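Local coordinates for aspartate aminotransferase (Rhodobacter sphaeroides, PDB 3NRA) that catalyses the pyridoxal 5'-phosphate-dependent transfer of the amino group of L-aspartate to 2-oxoglutarate, giving oxaloacetate and L-glutamate, at the interface of chains A and B. Coordinates in Å, arbitrary orientation; residue numbers count along the deposited sequence, not the author numbering. Chains: chain A/B, aspartate aminotransferase.

Contact 1: the interface of chains A and B. Residues chain A 69-70, 73-74, 289; chain B 49-50, 54, 259.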
loop_
_atom_site.group_PDB
_atom_site.type_symbol
_atom_site.label_atom_id
_atom_site.label_comp_id
_atom_site.label_asym_id
_atom_site.label_seq_id
_atom_site.Cartn_x
_atom_site.Cartn_y
_atom_site.Cartn_z
ATOM N N GLY A 69 -3.550 1.813 21.551
ATOM C CA GLY A 69 -4.898 1.849 21.005
ATOM C C GLY A 69 -5.003 2.760 19.804
ATOM O O GLY A 69 -4.165 2.733 18.934
ATOM N N GLY A 70 -6.020 3.595 19.787
ATOM C CA GLY A 70 -6.345 4.399 18.612
ATOM C C GLY A 70 -5.287 5.404 18.181
ATOM O O GLY A 70 -5.161 5.698 17.001
ATOM N N ALA A 73 -3.258 3.141 15.934
ATOM C CA ALA A 73 -4.020 2.599 14.792
ATOM C C ALA A 73 -4.191 3.617 13.686
ATOM O O ALA A 73 -4.107 3.269 12.502
ATOM C CB ALA A 73 -5.371 2.088 15.246
ATOM N N TYR A 74 -4.388 4.875 14.065
ATOM C CA TYR A 74 -4.514 5.963 13.118
ATOM C C TYR A 74 -3.333 6.922 13.253
ATOM O O TYR A 74 -2.936 7.292 14.357
ATOM C CB TYR A 74 -5.816 6.700 13.333
ATOM C CG TYR A 74 -7.043 5.921 12.870
ATOM C CD1 TYR A 74 -7.661 5.003 13.708
ATOM C CD2 TYR A 74 -7.552 6.083 11.579
ATOM C CE1 TYR A 74 -8.784 4.284 13.289
ATOM C CE2 TYR A 74 -8.680 5.368 11.143
ATOM C CZ TYR A 74 -9.291 4.477 11.998
ATOM O OH TYR A 74 -10.388 3.751 11.574
ATOM N N TYR A 289 -0.415 -0.035 13.324
ATOM C CA TYR A 289 0.218 -0.834 14.371
ATOM C C TYR A 289 1.654 -1.224 13.987
ATOM O O TYR A 289 2.536 -1.172 14.820
ATOM C CB TYR A 289 -0.595 -2.064 14.702
ATOM C CG TYR A 289 -1.955 -1.791 15.303
ATOM C CD1 TYR A 289 -2.128 -0.853 16.316
ATOM C CD2 TYR A 289 -3.066 -2.558 14.921
ATOM C CE1 TYR A 289 -3.390 -0.639 16.902
ATOM C CE2 TYR A 289 -4.325 -2.350 15.490
ATOM C CZ TYR A 289 -4.480 -1.394 16.479
ATOM O OH TYR A 289 -5.724 -1.165 17.011
ATOM N N VAL B 49 -11.191 3.503 18.138
ATOM C CA VAL B 49 -10.993 2.084 18.363
ATOM C C VAL B 49 -10.611 1.799 19.845
ATOM O O VAL B 49 -10.336 0.636 20.203
ATOM C CB VAL B 49 -9.954 1.465 17.387
ATOM C CG1 VAL B 49 -10.361 1.740 15.928
ATOM C CG2 VAL B 49 -8.537 1.981 17.684
ATOM N N ASP B 50 -10.597 2.851 20.692
ATOM C CA ASP B 50 -10.587 2.675 22.155
ATOM C C ASP B 50 -12.020 2.492 22.692
ATOM O O ASP B 50 -12.253 1.654 23.517
ATOM C CB ASP B 50 -9.890 3.860 22.861
ATOM C CG ASP B 50 -8.436 4.046 22.412
ATOM O OD1 ASP B 50 -7.835 3.084 21.942
ATOM O OD2 ASP B 50 -7.909 5.158 22.501
ATOM N N PRO B 54 -10.903 -3.353 18.700
ATOM C CA PRO B 54 -10.677 -4.360 17.654
ATOM C C PRO B 54 -11.228 -5.721 18.062
ATOM O O PRO B 54 -11.265 -6.034 19.250
ATOM C CB PRO B 54 -9.154 -4.425 17.559
ATOM C CG PRO B 54 -8.689 -3.089 18.039
ATOM C CD PRO B 54 -9.643 -2.677 19.086
ATOM N N GLY B 259 -5.991 -0.543 12.175
ATOM C CA GLY B 259 -4.542 -0.498 12.499
ATOM C C GLY B 259 -3.705 -1.626 11.898
ATOM O O GLY B 259 -2.491 -1.501 11.777
HETATM O O HOH W 1 -7.330 -0.897 14.723
#
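The short helix 70-73 and helix 288-291 of chain A meet a loop of chain B that carries B:Val49, B:Asp50 and B:Pro54, together with the 3-10 helix 258-260. This is part of the dimer interface of a fold-type I, pyridoxal-phosphate aminotransferase, a family in which residues of both subunits complete each active site. B:Asp50 sits at the first turn of helix 70-73, where its carboxylate OD1 accepts a hydrogen bond of 2.9 Å from A:Gly70 N. The N-H arrives on the syn side but 31° out of the carboxylate plane, and the helix start probably favours the negative charge. Next to it, B:Val49 divides its branches. With CG1 opposite the carbonyl carbon (chi1 -55°), CG2 falls between the backbone N and the carbonyl carbon and presses on A:Gly70 CA at 3.4 Å, while CG1 meets the edge of the A:Tyr74 ring, in its plane, at CE1 (4.0 Å). A:Tyr74 probably corresponds to the family tyrosine that reaches the cofactor phosphate of the neighbouring subunit. On the other flank B:Gly259 lies over one face of the A:Tyr289 ring, its CA 3.8 Å from the ring centroid and offset toward the rim. A:Tyr289 N gives B:Gly259 O a nearly straight hydrogen bond of 3.0 Å, and water 1 joins the phenol OH of A:Tyr289 to B:Gly259 N. B:Pro54 touches that hydroxyl through CG.

Contact 2: the interface of chains A and B. Residues chain A 109, 112-113, 261; chain B 282-285.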
loop_
_atom_site.group_PDB
_atom_site.type_symbol
_atom_site.label_atom_id
_atom_site.label_comp_id
_atom_site.label_asym_id
_atom_site.label_seq_id
_atom_site.Cartn_x
_atom_site.Cartn_y
_atom_site.Cartn_z
ATOM N N PRO A 109 4.233 1.509 3.004
ATOM C CA PRO A 109 4.066 0.052 3.085
ATOM C C PRO A 109 5.206 -0.714 2.396
ATOM O O PRO A 109 5.089 -1.141 1.222
ATOM C CB PRO A 109 2.732 -0.187 2.357
ATOM C CG PRO A 109 2.669 0.934 1.355
ATOM C CD PRO A 109 3.204 2.115 2.121
ATOM N N GLN A 112 9.024 -1.264 -1.088
ATOM C CA GLN A 112 8.255 -1.349 -2.357
ATOM C C GLN A 112 7.250 -0.204 -2.448
ATOM O O GLN A 112 7.179 0.466 -3.448
ATOM C CB GLN A 112 7.530 -2.697 -2.505
ATOM C CG GLN A 112 6.877 -2.906 -3.894
ATOM C CD GLN A 112 7.892 -2.886 -5.011
ATOM O OE1 GLN A 112 8.943 -3.488 -4.890
ATOM N NE2 GLN A 112 7.598 -2.141 -6.095
ATOM N N GLY A 113 6.517 0.026 -1.365
ATOM C CA GLY A 113 5.585 1.135 -1.272
ATOM C C GLY A 113 6.182 2.485 -1.582
ATOM O O GLY A 113 5.592 3.273 -2.332
ATOM N N ARG A 261 5.721 -4.913 6.998
ATOM C CA ARG A 261 5.524 -4.099 5.786
ATOM C C ARG A 261 5.792 -2.602 5.999
ATOM O O ARG A 261 4.877 -1.762 5.928
ATOM C CB ARG A 261 4.129 -4.326 5.183
ATOM C CG ARG A 261 4.013 -3.893 3.706
ATOM C CD ARG A 261 3.991 -5.098 2.752
ATOM N NE ARG A 261 5.221 -5.842 2.870
ATOM C CZ ARG A 261 6.356 -5.555 2.244
ATOM N NH1 ARG A 261 6.421 -4.591 1.316
ATOM N NH2 ARG A 261 7.431 -6.259 2.526
ATOM N N VAL B 282 3.068 -2.135 -6.277
ATOM C CA VAL B 282 2.555 -1.083 -5.398
ATOM C C VAL B 282 3.077 -1.249 -3.976
ATOM O O VAL B 282 3.504 -0.252 -3.345
ATOM C CB VAL B 282 0.982 -1.031 -5.398
ATOM C CG1 VAL B 282 0.456 -0.095 -4.298
ATOM C CG2 VAL B 282 0.477 -0.573 -6.758
ATOM N N SER B 283 2.978 -2.470 -3.432
ATOM C CA SER B 283 3.487 -2.741 -2.067
ATOM C C SER B 283 3.824 -4.219 -1.758
ATOM O O SER B 283 4.005 -4.576 -0.573
ATOM C CB SER B 283 2.475 -2.228 -1.035
ATOM O OG SER B 283 1.226 -2.917 -1.142
ATOM N N LEU B 284 3.976 -5.048 -2.814
ATOM C CA LEU B 284 4.155 -6.532 -2.716
ATOM C C LEU B 284 2.915 -7.276 -2.217
ATOM O O LEU B 284 2.365 -8.092 -2.930
ATOM C CB LEU B 284 5.388 -6.933 -1.885
ATOM C CG LEU B 284 6.765 -6.416 -2.292
ATOM C CD1 LEU B 284 7.809 -6.875 -1.286
ATOM C CD2 LEU B 284 7.143 -6.878 -3.709
ATOM N N ARG B 285 2.513 -7.033 -0.975
ATOM C CA ARG B 285 1.440 -7.770 -0.375
ATOM C C ARG B 285 0.844 -6.955 0.734
ATOM O O ARG B 285 1.448 -5.995 1.186
ATOM C CB ARG B 285 1.957 -9.102 0.161
ATOM C CG ARG B 285 3.115 -8.979 1.212
ATOM C CD ARG B 285 3.606 -10.331 1.665
ATOM N NE ARG B 285 4.141 -11.024 0.525
ATOM C CZ ARG B 285 5.364 -10.841 0.006
ATOM N NH1 ARG B 285 6.285 -10.071 0.612
ATOM N NH2 ARG B 285 5.676 -11.464 -1.119
HETATM O O HOH W 2 2.657 2.398 -2.202
#
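A:Arg261 and B:Leu284 cross at about a right angle, the leucine CB standing over the rim of one face of the guanidinium and its CD1 coming within 3.7 Å of A:Arg261 NH1. In this aminotransferase of class I and II type, A:Arg261 probably matches the conserved arginine that binds the cofactor phosphate. Its chain bends at chi2 and chi3, which turns the guanidinium toward B:Ser283, and NH1 makes a weak, bent hydrogen bond to B:Ser283 O (3.1 Å, 127° at the hydrogen). B:Arg285 also crosses A:Arg261 at about a right angle, with the two guanidinium planes 86° apart. A:Arg261 NH2 and B:Arg285 NH1 are 4.4 Å from each other, as might suit a pocket made for anions; B:Arg285 could help to bind a substrate carboxylate, though the structure alone does not show it. On an adjacent side of B:Leu284, the aliphatic stem of A:Gln112 lies across the leucine branch point, A:Gln112 CB to B:Leu284 CG being 3.8 Å. B:Ser283 turns its CB to the A:Pro109 ring, 4.0 Å from A:Pro109 CB. Water 2 bridges A:Gly113 O and B:Val282 O.

Contact 3: the interface of chains A and B. Residues chain A 112, 116, 138, 141-142; chain B 278, 281-282.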
loop_
_atom_site.group_PDB
_atom_site.type_symbol
_atom_site.label_atom_id
_atom_site.label_comp_id
_atom_site.label_asym_id
_atom_site.label_seq_id
_atom_site.Cartn_x
_atom_site.Cartn_y
_atom_site.Cartn_z
ATOM N N GLN A 112 9.024 -1.264 -1.088
ATOM C CA GLN A 112 8.255 -1.349 -2.357
ATOM C C GLN A 112 7.250 -0.204 -2.448
ATOM O O GLN A 112 7.179 0.466 -3.448
ATOM C CB GLN A 112 7.530 -2.697 -2.505
ATOM C CG GLN A 112 6.877 -2.906 -3.894
ATOM C CD GLN A 112 7.892 -2.886 -5.011
ATOM O OE1 GLN A 112 8.943 -3.488 -4.890
ATOM N NE2 GLN A 112 7.598 -2.141 -6.095
ATOM N N PHE A 116 7.122 2.578 -5.415
ATOM C CA PHE A 116 5.918 2.894 -6.225
ATOM C C PHE A 116 5.604 4.404 -6.235
ATOM O O PHE A 116 5.397 5.019 -7.293
ATOM C CB PHE A 116 4.680 2.132 -5.702
ATOM C CG PHE A 116 3.435 2.382 -6.526
ATOM C CD1 PHE A 116 3.311 1.831 -7.769
ATOM C CD2 PHE A 116 2.444 3.260 -6.083
ATOM C CE1 PHE A 116 2.178 2.085 -8.568
ATOM C CE2 PHE A 116 1.312 3.544 -6.877
ATOM C CZ PHE A 116 1.179 2.945 -8.116
ATOM N N ALA A 138 11.046 -4.499 -10.128
ATOM C CA ALA A 138 9.993 -3.506 -10.250
ATOM C C ALA A 138 10.368 -2.301 -11.110
ATOM O O ALA A 138 9.482 -1.581 -11.568
ATOM C CB ALA A 138 9.532 -3.012 -8.829
ATOM N N LYS A 141 9.158 -2.235 -14.738
ATOM C CA LYS A 141 7.698 -2.332 -14.696
ATOM C C LYS A 141 7.020 -1.051 -14.229
ATOM O O LYS A 141 5.991 -0.685 -14.780
ATOM C CB LYS A 141 7.247 -3.482 -13.817
ATOM C CG LYS A 141 7.465 -4.819 -14.434
ATOM C CD LYS A 141 7.299 -5.919 -13.415
ATOM C CE LYS A 141 7.226 -7.314 -14.144
ATOM N NZ LYS A 141 6.838 -8.423 -13.202
ATOM N N LEU A 142 7.591 -0.377 -13.220
ATOM C CA LEU A 142 7.025 0.886 -12.744
ATOM C C LEU A 142 7.104 1.984 -13.817
ATOM O O LEU A 142 6.122 2.641 -14.090
ATOM C CB LEU A 142 7.716 1.366 -11.468
ATOM C CG LEU A 142 7.382 0.560 -10.230
ATOM C CD1 LEU A 142 8.432 0.768 -9.123
ATOM C CD2 LEU A 142 6.019 0.916 -9.767
ATOM N N LEU B 278 -0.528 -5.647 -10.408
ATOM C CA LEU B 278 -0.199 -4.322 -9.948
ATOM C C LEU B 278 0.238 -4.296 -8.466
ATOM O O LEU B 278 1.192 -3.605 -8.128
ATOM C CB LEU B 278 -1.344 -3.369 -10.194
ATOM C CG LEU B 278 -1.157 -1.918 -9.748
ATOM C CD1 LEU B 278 0.142 -1.334 -10.244
ATOM C CD2 LEU B 278 -2.329 -1.092 -10.236
ATOM N N ILE B 281 3.903 -4.468 -7.521
ATOM C CA ILE B 281 4.767 -3.286 -7.630
ATOM C C ILE B 281 4.290 -2.072 -6.815
ATOM O O ILE B 281 5.051 -1.119 -6.627
ATOM C CB ILE B 281 5.085 -2.888 -9.120
ATOM C CG1 ILE B 281 3.839 -2.408 -9.865
ATOM C CG2 ILE B 281 5.753 -4.078 -9.874
ATOM C CD1 ILE B 281 4.098 -2.120 -11.325
ATOM N N VAL B 282 3.068 -2.135 -6.277
ATOM C CA VAL B 282 2.555 -1.083 -5.398
ATOM C C VAL B 282 3.077 -1.249 -3.976
ATOM O O VAL B 282 3.504 -0.252 -3.345
ATOM C CB VAL B 282 0.982 -1.031 -5.398
ATOM C CG1 VAL B 282 0.456 -0.095 -4.298
ATOM C CG2 VAL B 282 0.477 -0.573 -6.758
#
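One face of the A:Phe116 ring is covered by B:Val282, whose CG2 stands 3.6 Å above the plane, offset toward the CE1 and CZ rim. Here, in the dimer interface of a fold-type I aminotransferase, the C-terminal end of helix 269-282 of chain B packs against helices 110-120 and 138-145 of chain A. The second flat group, the amide of A:Gln112, holds B:Ile281 O close to its own plane, and NE2 donates a hydrogen bond of 2.8 Å to it. That N-H is well aimed (164° at the hydrogen), yet it reaches the carbonyl from above, 38° out of the carbonyl plane and not on a lone pair. The bond gives a partner to a backbone oxygen in the last turn of its helix. A:Phe116 CG extends away from the backbone N (chi1 -178°), which lays the ring alongside B:Val282, both side chains pointing the same way. A:Phe116 CB itself is 3.4 Å from B:Ile281 O. The B:Ile281 side chain points toward helix 138-145. It runs past A:Leu142 in the opposite direction, CD1 against A:Leu142 CD2 at 3.9 Å, while its other branch, CG2, meets A:Ala138 CB at 4.1 Å.

Contact 4: the interface of chains A and B. Residues chain A 259-260; chain B 62, 66, 73, 287-289.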
loop_
_atom_site.group_PDB
_atom_site.type_symbol
_atom_site.label_atom_id
_atom_site.label_comp_id
_atom_site.label_asym_id
_atom_site.label_seq_id
_atom_site.Cartn_x
_atom_site.Cartn_y
_atom_site.Cartn_z
ATOM N N GLY A 259 7.500 -8.865 7.327
ATOM C CA GLY A 259 6.102 -9.162 7.660
ATOM C C GLY A 259 5.299 -8.002 8.239
ATOM O O GLY A 259 4.070 -8.016 8.171
ATOM N N TYR A 260 5.979 -7.009 8.833
ATOM C CA TYR A 260 5.295 -5.792 9.288
ATOM C C TYR A 260 4.996 -4.782 8.127
ATOM O O TYR A 260 4.146 -3.902 8.284
ATOM C CB TYR A 260 6.074 -5.118 10.410
ATOM C CG TYR A 260 6.204 -5.952 11.661
ATOM C CD1 TYR A 260 5.137 -6.078 12.560
ATOM C CD2 TYR A 260 7.385 -6.598 11.965
ATOM C CE1 TYR A 260 5.259 -6.815 13.721
ATOM C CE2 TYR A 260 7.497 -7.404 13.128
ATOM C CZ TYR A 260 6.438 -7.485 13.996
ATOM O OH TYR A 260 6.549 -8.234 15.138
ATOM N N PHE B 62 -2.646 -12.518 15.443
ATOM C CA PHE B 62 -1.467 -11.810 14.943
ATOM C C PHE B 62 -0.209 -12.392 15.607
ATOM O O PHE B 62 0.803 -12.687 14.940
ATOM C CB PHE B 62 -1.580 -10.287 15.231
ATOM C CG PHE B 62 -0.449 -9.481 14.645
ATOM C CD1 PHE B 62 0.771 -9.356 15.335
ATOM C CD2 PHE B 62 -0.558 -8.937 13.387
ATOM C CE1 PHE B 62 1.837 -8.705 14.781
ATOM C CE2 PHE B 62 0.494 -8.230 12.826
ATOM C CZ PHE B 62 1.707 -8.123 13.527
ATOM N N VAL B 66 3.105 -14.316 13.935
ATOM C CA VAL B 66 4.485 -13.931 14.135
ATOM C C VAL B 66 5.325 -15.117 14.632
ATOM O O VAL B 66 6.351 -15.440 14.033
ATOM C CB VAL B 66 4.610 -12.770 15.086
ATOM C CG1 VAL B 66 6.083 -12.539 15.433
ATOM C CG2 VAL B 66 3.988 -11.503 14.440
ATOM N N ALA B 73 5.156 -14.332 7.380
ATOM C CA ALA B 73 5.786 -13.072 7.003
ATOM C C ALA B 73 5.777 -12.888 5.505
ATOM O O ALA B 73 5.638 -11.753 5.031
ATOM C CB ALA B 73 7.231 -13.024 7.516
ATOM N N ALA B 287 0.417 -6.701 4.537
ATOM C CA ALA B 287 1.422 -7.114 5.544
ATOM C C ALA B 287 1.211 -8.582 5.933
ATOM O O ALA B 287 0.091 -8.982 6.341
ATOM C CB ALA B 287 1.361 -6.221 6.782
ATOM N N GLY B 288 2.260 -9.391 5.744
ATOM C CA GLY B 288 2.192 -10.810 6.025
ATOM C C GLY B 288 1.600 -11.128 7.388
ATOM O O GLY B 288 0.670 -11.917 7.486
ATOM N N TYR B 289 2.122 -10.491 8.431
ATOM C CA TYR B 289 1.671 -10.773 9.782
ATOM C C TYR B 289 0.240 -10.314 9.994
ATOM O O TYR B 289 -0.557 -11.027 10.623
ATOM C CB TYR B 289 2.585 -10.129 10.825
ATOM C CG TYR B 289 4.022 -10.681 10.862
ATOM C CD1 TYR B 289 4.279 -12.035 10.786
ATOM C CD2 TYR B 289 5.104 -9.831 11.028
ATOM C CE1 TYR B 289 5.568 -12.515 10.818
ATOM C CE2 TYR B 289 6.403 -10.315 11.091
ATOM C CZ TYR B 289 6.629 -11.638 10.963
ATOM O OH TYR B 289 7.905 -12.118 11.005
HETATM O O HOH W 3 9.249 -10.569 9.321
#
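Similar first torsions, with CG opposite the carbonyl carbon in both A:Tyr260 (chi1 -63°) and B:Tyr289 (chi1 -65°), bring the two phenol rings together edge to face. Their planes are 67° apart and the centroids 4.9 Å. The B:Tyr289 edge supplies the contact: CD2 stands 3.8 Å above the middle of the A:Tyr260 ring, while CE2 comes to 3.7 Å from A:Tyr260 CE2. A:Tyr260 in turn meets B:Phe62 across a right angle, its CE1 lying in the plane of the phenylalanine ring at the edge, 3.8 Å from B:Phe62 CZ. B:Tyr289 is thus hemmed in from several directions. A:Gly259 CA lies over the rim of one face, and B:Val66 CG2, from its own chain, is 3.6 Å above the plane on the opposite face. B:Tyr289 OH is 2.7 Å from water 3, which ties it to A:Gly259 N. This water bridge and the packing on both faces probably limit movement of the ring, while a hydrogen bond from B:Tyr289 N to A:Gly259 O fixes the start of helix 288-291 against A:Gly259. The methyl of B:Ala287 rests against the same carbonyl, its CB 3.5 Å from A:Gly259 O. In the fold, the 3-10 helix 258-260 of chain A follows closely on the lysine that carries the cofactor and packs here against helix 288-291 of chain B, with helix 58-68 meeting the far edge of the A:Tyr260 ring and helix 70-73 beside A:Gly259.

The four contacts sample one two-fold symmetric interface, and each recurs with the chains exchanged. Contacts 2 and 3 adjoin, their C-alpha centres about 8 Å apart, and share A:Gln112 and B:Val282 where helix 269-282 ends. Contact 4 lies about 13 Å from contact 2, joined to it through the segment from A:Gly259 to A:Arg261 and the stretch of chain B running on to B:Tyr289. Contacts 1 and 4, about 17 Å apart, hold the pairing of Gly259 with Tyr289 in both directions. Contacts 1 and 3 are farthest apart, about 28 Å. The shared segments probably couple dimer assembly to both active sites.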